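PDB 3M1R: formimidoylglutamase from Bacillus subtilis, which catalyses the manganese-dependent hydrolysis of N-formimidoyl-L-glutamate to L-glutamate and formamide, a late step in histidine degradation. Local coordinates for residues 246-251 against 263-268; 256-261 against 288-293; 190-195 against 212-217. All blocks are in the same frame, centred on the assembly; numbering follows the deposited sequence.

Followed from the N terminus, interaction 3 comes first: it joins the ends of strands 186-191 and 210-213, closing the beta-alpha-beta unit that runs through helix 198-206. Interaction 1 opens later, after strand 239-245, and closes a loop that contains no helix or strand, at the start of helix 267-278. Interaction 2 starts inside that loop, at 256-261, and ends at the C-terminal end of strand 283-289 and the turn after it, so interactions 1 and 2 cross along the chain while interaction 3 precedes both in series. Direct contacts join them: Met-246 N lies 3.0 Å from Val-289 O between interactions 1 and 2, and Gly-263 O lies 3.4 Å from Met-214 CG between interactions 1 and 3.

Interaction 1: 246-251 against 263-268; sequences MDVLDQ and GGLYTD. With CA (calcium ion), chain B.
Asp-250 CG stands anti to its backbone N (chi1 -171°) on a CB that points toward 263-268, whereas Leu-265 CG, anti to its carbonyl carbon (chi1 -76°), lies beside Val-248. The two segments are the ends of a loop in the arginase fold, following strand 239-245 and leading into helix 267-278, and a single beta bridge pairs Leu-249 with Leu-265. Two bonds define it: Leu-265 N donates to Val-248 O at 3.0 Å, and Asp-250 N to Leu-265 O at 2.8 Å. Asp-250 OD1 takes the N-H of Gly-264 on its anti lone pair, 3.2 Å away and nearly linear (175°), plus a weak bond from Gly-263 N; OD2 is held by Ser-252. At Gly-264 a side chain would collide with Asp-250 N and Val-248 O. Val-248 CG2 meets Leu-265 CD1 at 4.0 Å, while Leu-249 CD2 packs 3.6 Å from Thr-267 CA. The side chains of Asp-250 and Tyr-266 lie side by side, CB against CE2, carboxylate and ring planes well inclined to each other. In the 3-10 segment 246-248, Asp-247 chelates a calcium ion completed by Asp-153, His-155 and Asp-245, with OD1 at 2.4 Å and OD2 at 2.5 Å from the metal.

Interaction 2: 256-261 against 288-293; sequences GCPAIG and IVEVDP
Gly-256 and Cys-257 run past Asp-292 and Val-291, with Gly-256 CA 5.2 Å from Asp-292 CA, and a single direct hydrogen bond joins the backbones: Asp-292 N donates to Gly-256 O at 2.7 Å. Two loops of the arginase fold meet here beside the metal site. Glu-290, with positive phi (75°), turns the chain just after strand 283-289; its carbonyl O receives a CA-H contact from Cys-257 CA at 3.5 Å and lies 3.2 Å from Pro-258 CD. The Pro-258 ring crosses the Glu-290 side chain at about a right angle, its CG and CD lying against OE2, with CG 3.7 Å away. Glu-290 is bent at chi2 (-68°), which turns CD back from an extended course. A water donates to Glu-290 OE2 at 2.9 Å and accepts at 2.8 Å from N of Ala-259, the centre of an inverse gamma turn. OE1 is bound by N of Asn-130, which ligates calcium here and is inferred to bind manganese. Asp-292 CB also approaches Pro-258 CD, while its carboxylate is held by Thr-294 and Gly-56. The contact thus sits at the C-terminal end of strand 283-289, where Cys-257 meets Thr-301 of helix 300-318 and Val-291 packs on helices 60-69 and 300-318.

Interaction 3: 190-195 against 212-217; sequences GIREFS and HTMDMI
Strands 186-191 and 210-213 run parallel where they end, with Ile-191 bridged to Thr-213. His-212 O accepts from Gly-190 N at 2.9 Å and more weakly from Ile-191 N. One residue further on, Ile-191 O accepts from Met-214 N at 3.0 Å; the same oxygen takes a CA-H contact from Thr-213 CA at 3.1 Å. His-212 O and Ile-191 O thus each have two partners, of which one is a weak bond in the first case and a CA-H contact in the second. The side chains of Ile-191 and Thr-213 diverge; beside them Met-214 packs on Gly-190. Met-214, a selenomethionine, is bent at chi2 and chi3; its CG approaches Gly-190 O to 3.4 Å, and SE lies 3.8 Å from Gly-190 CA. The contact joins the two strands of a beta-alpha-beta unit, connected through helix 198-206, at the edge of the parallel sheet of the arginase fold, where the second strand passes directly into helix 214-220. Thr-213 caps that helix: its OG1, set between the backbone N and the carbonyl carbon (chi1 68°), accepts from Met-216 N at 3.1 Å. From the helix's first turn, Ile-217 CD1 comes within 3.3 Å of Gly-190 N. Gly-190 has a positive phi of 102°, where a side chain would be jammed against the preceding carbonyl O. Alongside, Arg-192 and Met-214 point the same way, CG to CG at 4.0 Å, while the guanidinium continues to weak bonds, NH1 with Gly-261 O and NH2 with Leu-249 O and Val-248 O.

Interaction 1: 246-251 against 263-268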
# COMPACT_ATOMS: atom_id res chain seq x y z
N MSE D 246 -13.28 11.16 16.43
CA MSE D 246 -12.75 9.81 16.50
C MSE D 246 -11.29 9.79 16.94
O MSE D 246 -10.79 8.75 17.37
CB MSE D 246 -12.93 9.07 15.16
CG MSE D 246 -14.40 8.75 14.84
SE MSE D 246 -15.29 7.50 16.10
CE MSE D 246 -14.39 5.87 15.50
N ASP D 247 -10.61 10.93 16.89
CA ASP D 247 -9.21 10.93 17.29
C ASP D 247 -9.03 10.88 18.80
O ASP D 247 -7.90 10.79 19.29
CB ASP D 247 -8.38 12.04 16.62
CG ASP D 247 -8.75 13.42 17.11
OD1 ASP D 247 -9.25 13.56 18.27
OD2 ASP D 247 -8.54 14.37 16.32
N VAL D 248 -10.13 10.88 19.54
CA VAL D 248 -10.10 10.56 20.96
C VAL D 248 -9.60 9.12 21.16
O VAL D 248 -9.07 8.76 22.20
CB VAL D 248 -11.50 10.71 21.60
CG1 VAL D 248 -12.40 9.50 21.26
CG2 VAL D 248 -11.40 10.89 23.10
N LEU D 249 -9.79 8.29 20.13
CA LEU D 249 -9.37 6.90 20.20
C LEU D 249 -7.88 6.79 19.99
O LEU D 249 -7.29 7.60 19.30
CB LEU D 249 -10.08 6.05 19.13
CG LEU D 249 -11.57 5.86 19.30
CD1 LEU D 249 -12.21 5.40 18.00
CD2 LEU D 249 -11.89 4.87 20.45
N ASP D 250 -7.30 5.78 20.62
CA ASP D 250 -5.89 5.46 20.49
C ASP D 250 -5.55 5.09 19.05
O ASP D 250 -6.35 4.44 18.36
CB ASP D 250 -5.56 4.28 21.40
CG ASP D 250 -4.07 4.02 21.49
OD1 ASP D 250 -3.39 4.65 22.33
OD2 ASP D 250 -3.58 3.18 20.71
N GLN D 251 -4.36 5.48 18.61
CA GLN D 251 -4.00 5.24 17.21
C GLN D 251 -4.14 3.77 16.82
O GLN D 251 -4.50 3.46 15.69
CB GLN D 251 -2.60 5.78 16.86
CG GLN D 251 -1.45 5.23 17.66
CD GLN D 251 -0.13 5.89 17.28
OE1 GLN D 251 -0.11 6.87 16.53
NE2 GLN D 251 0.97 5.37 17.79
N GLY D 263 -1.98 6.71 23.72
CA GLY D 263 -2.55 7.23 24.96
C GLY D 263 -4.03 7.60 24.91
O GLY D 263 -4.48 8.44 25.69
N GLY D 264 -4.78 6.98 24.01
CA GLY D 264 -6.19 7.33 23.85
C GLY D 264 -7.17 6.26 24.28
O GLY D 264 -6.80 5.21 24.80
N LEU D 265 -8.45 6.53 24.05
CA LEU D 265 -9.52 5.60 24.39
C LEU D 265 -9.46 4.34 23.52
O LEU D 265 -8.95 4.37 22.40
CB LEU D 265 -10.88 6.28 24.18
CG LEU D 265 -11.42 7.30 25.16
CD1 LEU D 265 -12.87 7.62 24.76
CD2 LEU D 265 -11.38 6.75 26.59
N TYR D 266 -10.01 3.24 24.02
CA TYR D 266 -10.15 2.06 23.17
C TYR D 266 -11.61 1.99 22.70
O TYR D 266 -12.48 2.50 23.37
CB TYR D 266 -9.64 0.81 23.90
CG TYR D 266 -8.17 0.96 24.30
CD1 TYR D 266 -7.78 1.01 25.63
CD2 TYR D 266 -7.18 1.11 23.32
CE1 TYR D 266 -6.44 1.17 25.99
CE2 TYR D 266 -5.84 1.28 23.67
CZ TYR D 266 -5.47 1.30 25.00
OH TYR D 266 -4.14 1.47 25.33
N THR D 267 -11.88 1.44 21.51
CA THR D 267 -13.21 1.57 20.93
C THR D 267 -14.36 1.01 21.79
O THR D 267 -15.41 1.63 21.90
CB THR D 267 -13.29 0.96 19.51
OG1 THR D 267 -12.20 1.44 18.72
CG2 THR D 267 -14.60 1.38 18.83
N ASP D 268 -14.17 -0.15 22.41
CA ASP D 268 -15.21 -0.74 23.24
C ASP D 268 -15.58 0.16 24.43
O ASP D 268 -16.75 0.26 24.81
CB ASP D 268 -14.79 -2.13 23.71
CG ASP D 268 -13.43 -2.13 24.36
OD1 ASP D 268 -13.30 -1.59 25.47
OD2 ASP D 268 -12.48 -2.67 23.75
CA CA B . -9.38 15.92 18.05

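Interaction 2: 256-261 against 288-293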
# COMPACT_ATOMS: atom_id res chain seq x y z
N GLY D 256 -7.05 5.68 11.16
CA GLY D 256 -7.50 6.56 10.09
C GLY D 256 -7.91 7.96 10.49
O GLY D 256 -8.65 8.60 9.74
N CYS D 257 -7.48 8.45 11.65
CA CYS D 257 -7.73 9.85 12.00
C CYS D 257 -6.51 10.70 11.65
O CYS D 257 -5.37 10.26 11.85
CB CYS D 257 -8.03 10.00 13.50
SG CYS D 257 -9.47 9.05 14.08
N PRO D 258 -6.73 11.92 11.15
CA PRO D 258 -5.55 12.74 10.86
C PRO D 258 -4.60 12.83 12.04
O PRO D 258 -3.43 12.45 11.90
CB PRO D 258 -6.15 14.10 10.47
CG PRO D 258 -7.53 13.71 9.88
CD PRO D 258 -7.99 12.62 10.81
N ALA D 259 -5.07 13.28 13.20
CA ALA D 259 -4.17 13.43 14.34
C ALA D 259 -4.11 12.17 15.21
O ALA D 259 -4.84 12.06 16.18
CB ALA D 259 -4.56 14.66 15.19
N ILE D 260 -3.25 11.23 14.84
CA ILE D 260 -3.08 9.99 15.61
C ILE D 260 -1.94 10.13 16.62
O ILE D 260 -1.01 10.91 16.42
CB ILE D 260 -2.75 8.76 14.72
CG1 ILE D 260 -1.56 9.07 13.81
CG2 ILE D 260 -3.96 8.32 13.90
CD1 ILE D 260 -1.14 7.88 12.98
N GLY D 261 -2.01 9.35 17.69
CA GLY D 261 -0.98 9.23 18.68
C GLY D 261 -1.41 8.19 19.70
O GLY D 261 -2.57 7.78 19.73
N ILE D 288 -20.26 12.42 14.18
CA ILE D 288 -18.96 11.78 14.19
C ILE D 288 -18.04 12.54 13.24
O ILE D 288 -18.38 12.76 12.07
CB ILE D 288 -19.07 10.34 13.75
CG1 ILE D 288 -20.00 9.60 14.72
CG2 ILE D 288 -17.68 9.68 13.68
CD1 ILE D 288 -20.32 8.22 14.27
N VAL D 289 -16.90 12.96 13.76
CA VAL D 289 -15.96 13.71 12.95
C VAL D 289 -14.57 13.09 12.97
O VAL D 289 -14.26 12.23 13.80
CB VAL D 289 -15.86 15.20 13.38
CG1 VAL D 289 -17.16 15.92 13.12
CG2 VAL D 289 -15.45 15.31 14.86
N GLU D 290 -13.77 13.53 12.01
CA GLU D 290 -12.34 13.28 11.94
C GLU D 290 -11.96 11.86 11.51
O GLU D 290 -10.83 11.42 11.70
CB GLU D 290 -11.63 13.72 13.23
CG GLU D 290 -11.66 15.25 13.42
CD GLU D 290 -10.81 16.03 12.37
OE1 GLU D 290 -11.31 17.00 11.76
OE2 GLU D 290 -9.62 15.70 12.18
N VAL D 291 -12.89 11.16 10.88
CA VAL D 291 -12.53 9.93 10.19
C VAL D 291 -11.94 10.24 8.81
O VAL D 291 -12.55 10.95 8.02
CB VAL D 291 -13.74 9.00 10.05
CG1 VAL D 291 -13.39 7.77 9.22
CG2 VAL D 291 -14.23 8.61 11.44
N ASP D 292 -10.77 9.70 8.51
CA ASP D 292 -10.17 9.92 7.20
C ASP D 292 -9.88 8.59 6.50
O ASP D 292 -8.85 7.95 6.73
CB ASP D 292 -8.92 10.81 7.31
CG ASP D 292 -8.36 11.24 5.93
OD1 ASP D 292 -8.75 10.65 4.90
OD2 ASP D 292 -7.52 12.17 5.90
N PRO D 293 -10.79 8.16 5.63
CA PRO D 293 -10.64 6.90 4.92
C PRO D 293 -9.32 6.79 4.14
O PRO D 293 -8.85 5.66 3.99
CB PRO D 293 -11.80 6.93 3.92
CG PRO D 293 -12.76 7.91 4.47
CD PRO D 293 -11.98 8.92 5.21
O HOH W 1 -7.59 14.28 13.75

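Interaction 3: 190-195 against 212-217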
# COMPACT_ATOMS: atom_id res chain seq x y z
N GLY D 190 -11.59 12.91 27.33
CA GLY D 190 -10.45 12.30 26.66
C GLY D 190 -9.30 13.23 26.34
O GLY D 190 -8.39 12.85 25.59
N ILE D 191 -9.33 14.45 26.90
CA ILE D 191 -8.28 15.44 26.61
C ILE D 191 -6.92 14.82 26.94
O ILE D 191 -6.70 14.34 28.04
CB ILE D 191 -8.48 16.75 27.41
CG1 ILE D 191 -9.78 17.46 27.00
CG2 ILE D 191 -7.29 17.67 27.23
CD1 ILE D 191 -9.88 17.74 25.51
N ARG D 192 -6.02 14.82 25.97
CA ARG D 192 -4.86 13.94 26.06
C ARG D 192 -3.57 14.71 26.31
O ARG D 192 -3.35 15.76 25.73
CB ARG D 192 -4.76 13.09 24.78
CG ARG D 192 -3.85 11.88 24.90
CD ARG D 192 -3.62 11.25 23.54
NE ARG D 192 -4.87 10.72 22.98
CZ ARG D 192 -4.97 10.12 21.80
NH1 ARG D 192 -3.88 9.97 21.04
NH2 ARG D 192 -6.14 9.65 21.38
N GLU D 193 -2.74 14.18 27.21
CA GLU D 193 -1.41 14.72 27.50
C GLU D 193 -0.56 14.84 26.22
O GLU D 193 -0.41 13.89 25.47
CB GLU D 193 -0.71 13.80 28.50
CG GLU D 193 0.72 14.17 28.84
CD GLU D 193 0.82 15.21 29.93
OE1 GLU D 193 0.00 16.16 29.93
OE2 GLU D 193 1.72 15.09 30.80
N PHE D 194 -0.04 16.04 25.98
CA PHE D 194 0.78 16.38 24.80
C PHE D 194 -0.00 16.57 23.51
O PHE D 194 0.59 16.67 22.45
CB PHE D 194 1.95 15.39 24.58
CG PHE D 194 2.99 15.44 25.64
CD1 PHE D 194 3.25 14.34 26.43
CD2 PHE D 194 3.69 16.61 25.87
CE1 PHE D 194 4.20 14.40 27.43
CE2 PHE D 194 4.64 16.68 26.87
CZ PHE D 194 4.89 15.58 27.65
N SER D 195 -1.33 16.63 23.60
CA SER D 195 -2.17 16.97 22.45
C SER D 195 -2.66 18.43 22.43
O SER D 195 -3.39 18.82 21.52
CB SER D 195 -3.37 16.02 22.38
OG SER D 195 -2.94 14.67 22.25
N HIS D 212 -12.03 16.60 31.28
CA HIS D 212 -11.67 15.29 31.82
C HIS D 212 -10.57 14.64 30.98
O HIS D 212 -10.83 14.11 29.89
CB HIS D 212 -12.91 14.40 31.90
CG HIS D 212 -13.99 15.00 32.75
ND1 HIS D 212 -14.21 14.62 34.05
CD2 HIS D 212 -14.85 16.01 32.50
CE1 HIS D 212 -15.19 15.34 34.55
NE2 HIS D 212 -15.60 16.20 33.63
N THR D 213 -9.35 14.69 31.49
CA THR D 213 -8.20 14.13 30.78
C THR D 213 -8.26 12.61 30.70
O THR D 213 -9.09 11.96 31.35
CB THR D 213 -6.88 14.55 31.44
OG1 THR D 213 -6.77 13.92 32.72
CG2 THR D 213 -6.83 16.06 31.62
N MSE D 214 -7.40 12.06 29.84
CA MSE D 214 -7.22 10.62 29.72
C MSE D 214 -6.72 10.09 31.05
O MSE D 214 -7.03 8.96 31.42
CB MSE D 214 -6.20 10.32 28.62
CG MSE D 214 -6.78 10.36 27.21
SE MSE D 214 -8.31 9.15 26.95
CE MSE D 214 -7.55 7.51 27.66
N ASP D 215 -5.94 10.91 31.76
CA ASP D 215 -5.35 10.50 33.02
C ASP D 215 -6.46 10.29 34.04
O ASP D 215 -6.50 9.27 34.74
CB ASP D 215 -4.37 11.57 33.54
CG ASP D 215 -3.12 10.97 34.20
OD1 ASP D 215 -2.13 10.73 33.48
OD2 ASP D 215 -3.13 10.75 35.43
N MSE D 216 -7.38 11.25 34.12
CA MSE D 216 -8.51 11.19 35.04
C MSE D 216 -9.42 10.02 34.69
O MSE D 216 -9.87 9.29 35.56
CB MSE D 216 -9.30 12.50 35.01
CG MSE D 216 -8.57 13.70 35.61
SE MSE D 216 -9.27 15.41 34.99
CE MSE D 216 -11.12 15.19 35.60
N ILE D 217 -9.67 9.86 33.39
CA ILE D 217 -10.56 8.82 32.89
C ILE D 217 -9.98 7.45 33.20
O ILE D 217 -10.71 6.52 33.51
CB ILE D 217 -10.79 8.99 31.37
CG1 ILE D 217 -11.69 10.20 31.11
CG2 ILE D 217 -11.41 7.76 30.75
CD1 ILE D 217 -11.69 10.65 29.68